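Alginate lyase (Chitinophaga sp. MD30, PDB 6KCW) cleaves alginate, probably by beta-elimination, as a bacterial member of polysaccharide lyase family 36. Local coordinates at residues Y76-H81 / V128-Y133; R117-Q122 / T220-P225. All blocks are in the same frame, centred on the assembly; numbering follows the deposited sequence.

Contact 1 (Y76-H81 / V128-Y133). With PO4 (phosphate ion), chain B.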
loop_
_atom_site.group_PDB
_atom_site.type_symbol
_atom_site.label_atom_id
_atom_site.label_comp_id
_atom_site.label_asym_id
_atom_site.label_seq_id
_atom_site.Cartn_x
_atom_site.Cartn_y
_atom_site.Cartn_z
ATOM N N TYR A 76 -3.606 2.389 9.595
ATOM C CA TYR A 76 -2.234 2.276 10.061
ATOM C C TYR A 76 -1.663 3.677 10.139
ATOM O O TYR A 76 -2.215 4.627 9.569
ATOM C CB TYR A 76 -1.373 1.400 9.139
ATOM C CG TYR A 76 -1.190 1.972 7.748
ATOM C CD1 TYR A 76 -2.090 1.671 6.738
ATOM C CD2 TYR A 76 -0.132 2.824 7.456
ATOM C CE1 TYR A 76 -1.933 2.189 5.469
ATOM C CE2 TYR A 76 0.019 3.357 6.205
ATOM C CZ TYR A 76 -0.883 3.033 5.213
ATOM O OH TYR A 76 -0.735 3.551 3.952
ATOM N N ASP A 77 -0.558 3.796 10.860
ATOM C CA ASP A 77 0.216 5.022 10.891
ATOM C C ASP A 77 1.506 4.806 10.131
ATOM O O ASP A 77 2.034 3.692 10.077
ATOM C CB ASP A 77 0.529 5.463 12.323
ATOM C CG ASP A 77 -0.709 5.856 13.072
ATOM O OD1 ASP A 77 -1.548 6.569 12.477
ATOM O OD2 ASP A 77 -0.855 5.436 14.239
ATOM N N VAL A 78 2.003 5.876 9.540
ATOM C CA VAL A 78 3.229 5.813 8.767
ATOM C C VAL A 78 3.992 7.106 8.991
ATOM O O VAL A 78 3.394 8.180 9.115
ATOM C CB VAL A 78 2.942 5.561 7.273
ATOM C CG1 VAL A 78 1.943 6.569 6.740
ATOM C CG2 VAL A 78 4.240 5.591 6.484
ATOM N N ARG A 79 5.313 6.986 9.104
ATOM C CA ARG A 79 6.207 8.110 9.327
ATOM C C ARG A 79 7.462 7.886 8.499
ATOM O O ARG A 79 8.046 6.799 8.547
ATOM C CB ARG A 79 6.571 8.233 10.811
ATOM C CG ARG A 79 6.995 9.625 11.257
ATOM C CD ARG A 79 8.221 9.554 12.157
ATOM N NE ARG A 79 8.173 8.409 13.059
ATOM C CZ ARG A 79 9.254 7.771 13.497
ATOM N NH1 ARG A 79 10.463 8.163 13.094
ATOM N NH2 ARG A 79 9.128 6.731 14.314
ATOM N N PHE A 80 7.860 8.893 7.728
ATOM C CA PHE A 80 9.137 8.823 7.035
ATOM C C PHE A 80 10.242 9.230 7.995
ATOM O O PHE A 80 10.056 10.108 8.844
ATOM C CB PHE A 80 9.149 9.722 5.802
ATOM C CG PHE A 80 8.285 9.224 4.693
ATOM C CD1 PHE A 80 6.943 9.588 4.624
ATOM C CD2 PHE A 80 8.810 8.389 3.710
ATOM C CE1 PHE A 80 6.145 9.121 3.605
ATOM C CE2 PHE A 80 8.020 7.916 2.689
ATOM C CZ PHE A 80 6.688 8.282 2.627
ATOM N N HIS A 81 11.387 8.571 7.867
ATOM C CA HIS A 81 12.519 8.832 8.728
ATOM C C HIS A 81 12.914 10.308 8.676
ATOM O O HIS A 81 12.521 11.064 7.785
ATOM C CB HIS A 81 13.693 7.949 8.319
ATOM C CG HIS A 81 14.895 8.091 9.195
ATOM N ND1 HIS A 81 15.914 8.976 8.920
ATOM C CD2 HIS A 81 15.242 7.459 10.341
ATOM C CE1 HIS A 81 16.841 8.878 9.857
ATOM N NE2 HIS A 81 16.456 7.966 10.731
ATOM N N VAL A 128 6.350 17.287 -2.705
ATOM C CA VAL A 128 6.373 15.891 -2.272
ATOM C C VAL A 128 5.083 15.597 -1.517
ATOM O O VAL A 128 4.781 16.264 -0.522
ATOM C CB VAL A 128 7.591 15.580 -1.383
ATOM C CG1 VAL A 128 7.506 14.152 -0.861
ATOM C CG2 VAL A 128 8.883 15.797 -2.162
ATOM N N PHE A 129 4.345 14.577 -1.957
ATOM C CA PHE A 129 3.035 14.311 -1.375
ATOM C C PHE A 129 2.751 12.813 -1.352
ATOM O O PHE A 129 3.516 12.000 -1.869
ATOM C CB PHE A 129 1.924 15.050 -2.144
ATOM C CG PHE A 129 2.066 14.978 -3.642
ATOM C CD1 PHE A 129 1.549 13.904 -4.353
ATOM C CD2 PHE A 129 2.718 15.985 -4.339
ATOM C CE1 PHE A 129 1.687 13.825 -5.727
ATOM C CE2 PHE A 129 2.861 15.921 -5.717
ATOM C CZ PHE A 129 2.347 14.836 -6.415
ATOM N N PHE A 130 1.637 12.467 -0.713
ATOM C CA PHE A 130 0.986 11.181 -0.897
ATOM C C PHE A 130 0.093 11.244 -2.137
ATOM O O PHE A 130 -0.311 12.318 -2.586
ATOM C CB PHE A 130 0.160 10.809 0.345
ATOM C CG PHE A 130 0.987 10.386 1.533
ATOM C CD1 PHE A 130 1.782 9.248 1.471
ATOM C CD2 PHE A 130 0.955 11.110 2.712
ATOM C CE1 PHE A 130 2.542 8.842 2.547
ATOM C CE2 PHE A 130 1.713 10.704 3.810
ATOM C CZ PHE A 130 2.517 9.560 3.715
ATOM N N GLN A 131 -0.195 10.075 -2.714
ATOM C CA GLN A 131 -1.079 10.050 -3.870
ATOM C C GLN A 131 -1.656 8.656 -3.987
ATOM O O GLN A 131 -0.920 7.676 -3.807
ATOM C CB GLN A 131 -0.355 10.438 -5.173
ATOM C CG GLN A 131 0.571 9.350 -5.771
ATOM C CD GLN A 131 1.267 9.767 -7.076
ATOM O OE1 GLN A 131 1.265 10.943 -7.453
ATOM N NE2 GLN A 131 1.861 8.794 -7.768
ATOM N N PRO A 132 -2.946 8.516 -4.261
ATOM C CA PRO A 132 -3.477 7.201 -4.619
ATOM C C PRO A 132 -2.722 6.645 -5.816
ATOM O O PRO A 132 -2.119 7.379 -6.602
ATOM C CB PRO A 132 -4.944 7.478 -4.975
ATOM C CG PRO A 132 -5.232 8.867 -4.456
ATOM C CD PRO A 132 -3.931 9.597 -4.431
ATOM N N TYR A 133 -2.764 5.323 -5.949
ATOM C CA TYR A 133 -2.085 4.640 -7.049
ATOM C C TYR A 133 -2.898 3.379 -7.348
ATOM O O TYR A 133 -2.620 2.305 -6.814
ATOM C CB TYR A 133 -0.638 4.319 -6.700
ATOM C CG TYR A 133 0.195 4.049 -7.921
ATOM C CD1 TYR A 133 0.555 5.088 -8.771
ATOM C CD2 TYR A 133 0.600 2.763 -8.246
ATOM C CE1 TYR A 133 1.297 4.865 -9.896
ATOM C CE2 TYR A 133 1.350 2.528 -9.377
ATOM C CZ TYR A 133 1.699 3.585 -10.197
ATOM O OH TYR A 133 2.439 3.364 -11.333
HETATM P P PO4 B . 3.866 -0.058 -10.947
HETATM O O1 PO4 B . 3.887 -1.009 -9.778
HETATM O O2 PO4 B . 4.675 -0.650 -12.081
HETATM O O3 PO4 B . 4.533 1.253 -10.596
HETATM O O4 PO4 B . 2.419 0.139 -11.426
#
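Phe80 and Phe130 meet between the two antiparallel sheets of a beta-sandwich, the jelly-roll type of fold expected for a lyase of the concanavalin clan. Strand 71-80 belongs to one sheet and strand 128-135 to the other; the nearest CA atoms of the two segments, Val78 and Phe130, are 11.3 Å apart, a separation consistent with facing sheets joined through their side chains. The two phenylalanines approach each other from opposite directions. The CB of Phe80 already points toward the other strand; that of Phe130 does not, and with CG anti to the carbonyl carbon (chi1 -74°) its ring end swings in to meet Phe80. CE1 of Phe80 comes to 3.7 Å from CZ of Phe130, which lies near the plane of the Phe80 ring at its edge. Round the Phe130 ring the approach is oblique. The two planes are inclined at 36° with centroids 6.0 Å apart, so the pair is neither a stack nor edge-to-face. Val78 adds its CG1 methyl at 4.3 Å from the same CZ of Phe130. All three residues are buried, and no hydrogen bond crosses the interface. Trp120 and Phe84 extend the aromatic cluster, each in an edge-to-face pair with Phe80, while Met118 lies against Phe130. Further along its strand, Tyr133 meets a phosphate ion, probably from the crystallisation liquor. Its hydroxyl also bonds to Gly144 N, and Tyr133 OH donates to phosphate O4 at 3.2 Å, with O4 near the ring plane at its edge.

Contact 2 (R117-Q122 / T220-P225). With PO4 (phosphate ion), chain B.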
loop_
_atom_site.group_PDB
_atom_site.type_symbol
_atom_site.label_atom_id
_atom_site.label_comp_id
_atom_site.label_asym_id
_atom_site.label_seq_id
_atom_site.Cartn_x
_atom_site.Cartn_y
_atom_site.Cartn_z
ATOM N N ARG A 117 -3.368 0.874 -3.827
ATOM C CA ARG A 117 -2.172 1.147 -3.035
ATOM C C ARG A 117 -1.954 2.653 -2.969
ATOM O O ARG A 117 -2.715 3.442 -3.541
ATOM C CB ARG A 117 -0.922 0.449 -3.604
ATOM C CG ARG A 117 -1.008 -1.065 -3.592
ATOM C CD ARG A 117 0.146 -1.718 -4.368
ATOM N NE ARG A 117 0.331 -1.128 -5.685
ATOM C CZ ARG A 117 1.389 -1.346 -6.458
ATOM N NH1 ARG A 117 2.366 -2.152 -6.060
ATOM N NH2 ARG A 117 1.474 -0.754 -7.637
ATOM N N MET A 118 -0.897 3.050 -2.257
ATOM C CA MET A 118 -0.583 4.455 -2.049
ATOM C C MET A 118 0.904 4.680 -2.275
ATOM O O MET A 118 1.729 3.802 -2.000
ATOM C CB MET A 118 -0.980 4.933 -0.627
ATOM C CG MET A 118 -0.867 6.454 -0.418
ATOM S SD MET A 118 -1.406 7.046 1.207
ATOM C CE MET A 118 -0.111 6.351 2.258
ATOM N N MET A 119 1.236 5.869 -2.778
ATOM C CA MET A 119 2.616 6.244 -3.039
ATOM C C MET A 119 2.937 7.573 -2.375
ATOM O O MET A 119 2.048 8.368 -2.064
ATOM C CB MET A 119 2.905 6.381 -4.536
ATOM C CG MET A 119 2.757 5.122 -5.336
ATOM S SD MET A 119 3.320 5.431 -7.019
ATOM C CE MET A 119 5.036 5.918 -6.826
ATOM N N TRP A 120 4.229 7.805 -2.157
ATOM C CA TRP A 120 4.738 9.162 -2.062
ATOM C C TRP A 120 5.397 9.503 -3.397
ATOM O O TRP A 120 5.735 8.617 -4.188
ATOM C CB TRP A 120 5.702 9.323 -0.879
ATOM C CG TRP A 120 7.103 8.953 -1.169
ATOM C CD1 TRP A 120 8.096 9.786 -1.589
ATOM C CD2 TRP A 120 7.688 7.651 -1.056
ATOM N NE1 TRP A 120 9.265 9.083 -1.756
ATOM C CE2 TRP A 120 9.041 7.768 -1.439
ATOM C CE3 TRP A 120 7.198 6.395 -0.680
ATOM C CZ2 TRP A 120 9.914 6.677 -1.446
ATOM C CZ3 TRP A 120 8.065 5.315 -0.686
ATOM C CH2 TRP A 120 9.409 5.465 -1.065
ATOM N N TYR A 121 5.524 10.800 -3.673
ATOM C CA TYR A 121 5.900 11.224 -5.016
ATOM C C TYR A 121 6.487 12.628 -4.962
ATOM O O TYR A 121 5.982 13.486 -4.229
ATOM C CB TYR A 121 4.684 11.187 -5.952
ATOM C CG TYR A 121 4.985 11.390 -7.433
ATOM C CD1 TYR A 121 5.466 10.350 -8.215
ATOM C CD2 TYR A 121 4.733 12.611 -8.057
ATOM C CE1 TYR A 121 5.722 10.530 -9.566
ATOM C CE2 TYR A 121 4.983 12.798 -9.411
ATOM C CZ TYR A 121 5.482 11.755 -10.155
ATOM O OH TYR A 121 5.732 11.934 -11.497
ATOM N N GLN A 122 7.544 12.857 -5.751
ATOM C CA GLN A 122 8.188 14.162 -5.843
ATOM C C GLN A 122 8.140 14.673 -7.276
ATOM O O GLN A 122 8.557 13.977 -8.215
ATOM C CB GLN A 122 9.638 14.127 -5.346
ATOM C CG GLN A 122 10.361 15.448 -5.595
ATOM C CD GLN A 122 11.519 15.685 -4.659
ATOM O OE1 GLN A 122 11.797 16.822 -4.284
ATOM N NE2 GLN A 122 12.206 14.615 -4.270
ATOM N N THR A 220 16.138 3.306 -13.255
ATOM C CA THR A 220 17.145 3.496 -12.210
ATOM C C THR A 220 17.127 4.885 -11.588
ATOM O O THR A 220 17.819 5.099 -10.595
ATOM C CB THR A 220 18.555 3.236 -12.759
ATOM O OG1 THR A 220 18.991 4.383 -13.512
ATOM C CG2 THR A 220 18.565 1.991 -13.642
ATOM N N TYR A 221 16.405 5.837 -12.160
ATOM C CA TYR A 221 16.405 7.180 -11.616
ATOM C C TYR A 221 15.438 7.338 -10.441
ATOM O O TYR A 221 15.440 8.392 -9.798
ATOM C CB TYR A 221 16.084 8.188 -12.724
ATOM C CG TYR A 221 14.692 8.070 -13.346
ATOM C CD1 TYR A 221 13.558 8.581 -12.703
ATOM C CD2 TYR A 221 14.522 7.493 -14.589
ATOM C CE1 TYR A 221 12.303 8.482 -13.281
ATOM C CE2 TYR A 221 13.274 7.402 -15.170
ATOM C CZ TYR A 221 12.174 7.883 -14.515
ATOM O OH TYR A 221 10.944 7.769 -15.124
ATOM N N TRP A 222 14.600 6.331 -10.170
ATOM C CA TRP A 222 13.795 6.251 -8.960
ATOM C C TRP A 222 14.614 5.840 -7.739
ATOM O O TRP A 222 14.094 5.891 -6.614
ATOM C CB TRP A 222 12.659 5.241 -9.143
ATOM C CG TRP A 222 11.565 5.654 -10.063
ATOM C CD1 TRP A 222 11.584 5.639 -11.429
ATOM C CD2 TRP A 222 10.257 6.098 -9.687
ATOM N NE1 TRP A 222 10.371 6.067 -11.927
ATOM C CE2 TRP A 222 9.544 6.360 -10.876
ATOM C CE3 TRP A 222 9.624 6.318 -8.462
ATOM C CZ2 TRP A 222 8.234 6.818 -10.869
ATOM C CZ3 TRP A 222 8.325 6.776 -8.464
ATOM C CH2 TRP A 222 7.644 7.017 -9.657
ATOM N N GLN A 223 15.860 5.415 -7.938
ATOM C CA GLN A 223 16.700 4.998 -6.828
ATOM C C GLN A 223 17.162 6.194 -6.007
ATOM O O GLN A 223 17.112 7.349 -6.439
ATOM C CB GLN A 223 17.932 4.240 -7.322
ATOM C CG GLN A 223 17.671 2.793 -7.684
ATOM C CD GLN A 223 18.782 2.198 -8.524
ATOM O OE1 GLN A 223 19.809 2.833 -8.743
ATOM N NE2 GLN A 223 18.577 0.973 -9.004
ATOM N N SER A 224 17.636 5.889 -4.809
ATOM C CA SER A 224 18.274 6.835 -3.925
ATOM C C SER A 224 19.694 6.372 -3.630
ATOM O O SER A 224 19.954 5.166 -3.553
ATOM C CB SER A 224 17.491 6.964 -2.612
ATOM O OG SER A 224 18.294 7.504 -1.586
ATOM N N PRO A 225 20.636 7.300 -3.459
ATOM C CA PRO A 225 22.012 6.912 -3.124
ATOM C C PRO A 225 22.241 6.530 -1.662
ATOM O O PRO A 225 23.351 6.093 -1.332
ATOM C CB PRO A 225 22.814 8.168 -3.498
ATOM C CG PRO A 225 21.862 9.288 -3.298
ATOM C CD PRO A 225 20.506 8.747 -3.704
HETATM P P PO4 B . 3.866 -0.058 -10.947
HETATM O O1 PO4 B . 3.887 -1.009 -9.778
HETATM O O2 PO4 B . 4.675 -0.650 -12.081
HETATM O O3 PO4 B . 4.533 1.253 -10.596
HETATM O O4 PO4 B . 2.419 0.139 -11.426
#
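A phosphate, probably from the crystallisation liquor, occupies a site lined by basic residues on the sheet of strand 113-122, consistent with a place for an anionic group. Arg117 alone of the two segments touches the ion; Met119, Tyr121 and Trp222 pack beside the site. Met119 CE lies 3.8 Å from Trp222 CZ3, the two side chains crossing at about a right angle. The methionine's terminal bend (chi3 60°) sets this methyl against the six-membered ring, which it meets obliquely. Tyr121 adds a second apolar touch, its CE1 4.0 Å from Trp222 CH2, which lies near the tyrosine ring plane at its edge. In the beta-sandwich, residues 220-225 lie between strands 206-215 and 228-241, which belong to different sheets; a short 3-10 segment there carries Trp222, whose indole reaches to strand 113-122. Arg117 NH2 donates to phosphate O1 at 3.2 Å, nearly straight at 170°, with O1 in the guanidinium plane. Lys91 NZ also bonds the phosphate, and Arg117 NH1 is held by His212 ND1. A leucine in place of Arg117 would probably leave phosphate O1 without this donor and His212 ND1 without its partner NH1, depriving the site of a positive charge.

Overall arrangement
The centres of contacts 1 and 2 lie about 11 Å apart, and the two are joined through one sheet: strands 113-122 and 128-135 are consecutive in the chain and antiparallel neighbours, with probable backbone hydrogen bonds from Gln131 N to Met119 O (2.9 Å) and from Tyr121 N to Phe129 O (3.0 Å). Along the chain the segments alternate, in the order 76-81, 117-122, 128-133, 220-225. Contact 1 lies in the interior, joining this sheet to the other one, whereas contact 2 is nearer the periphery and joins it to a loop. Each contributes one residue hydrogen-bonded to the same phosphate, so neighbouring strands place Arg117 and Tyr133 around one site, possibly where acidic substrate groups bind.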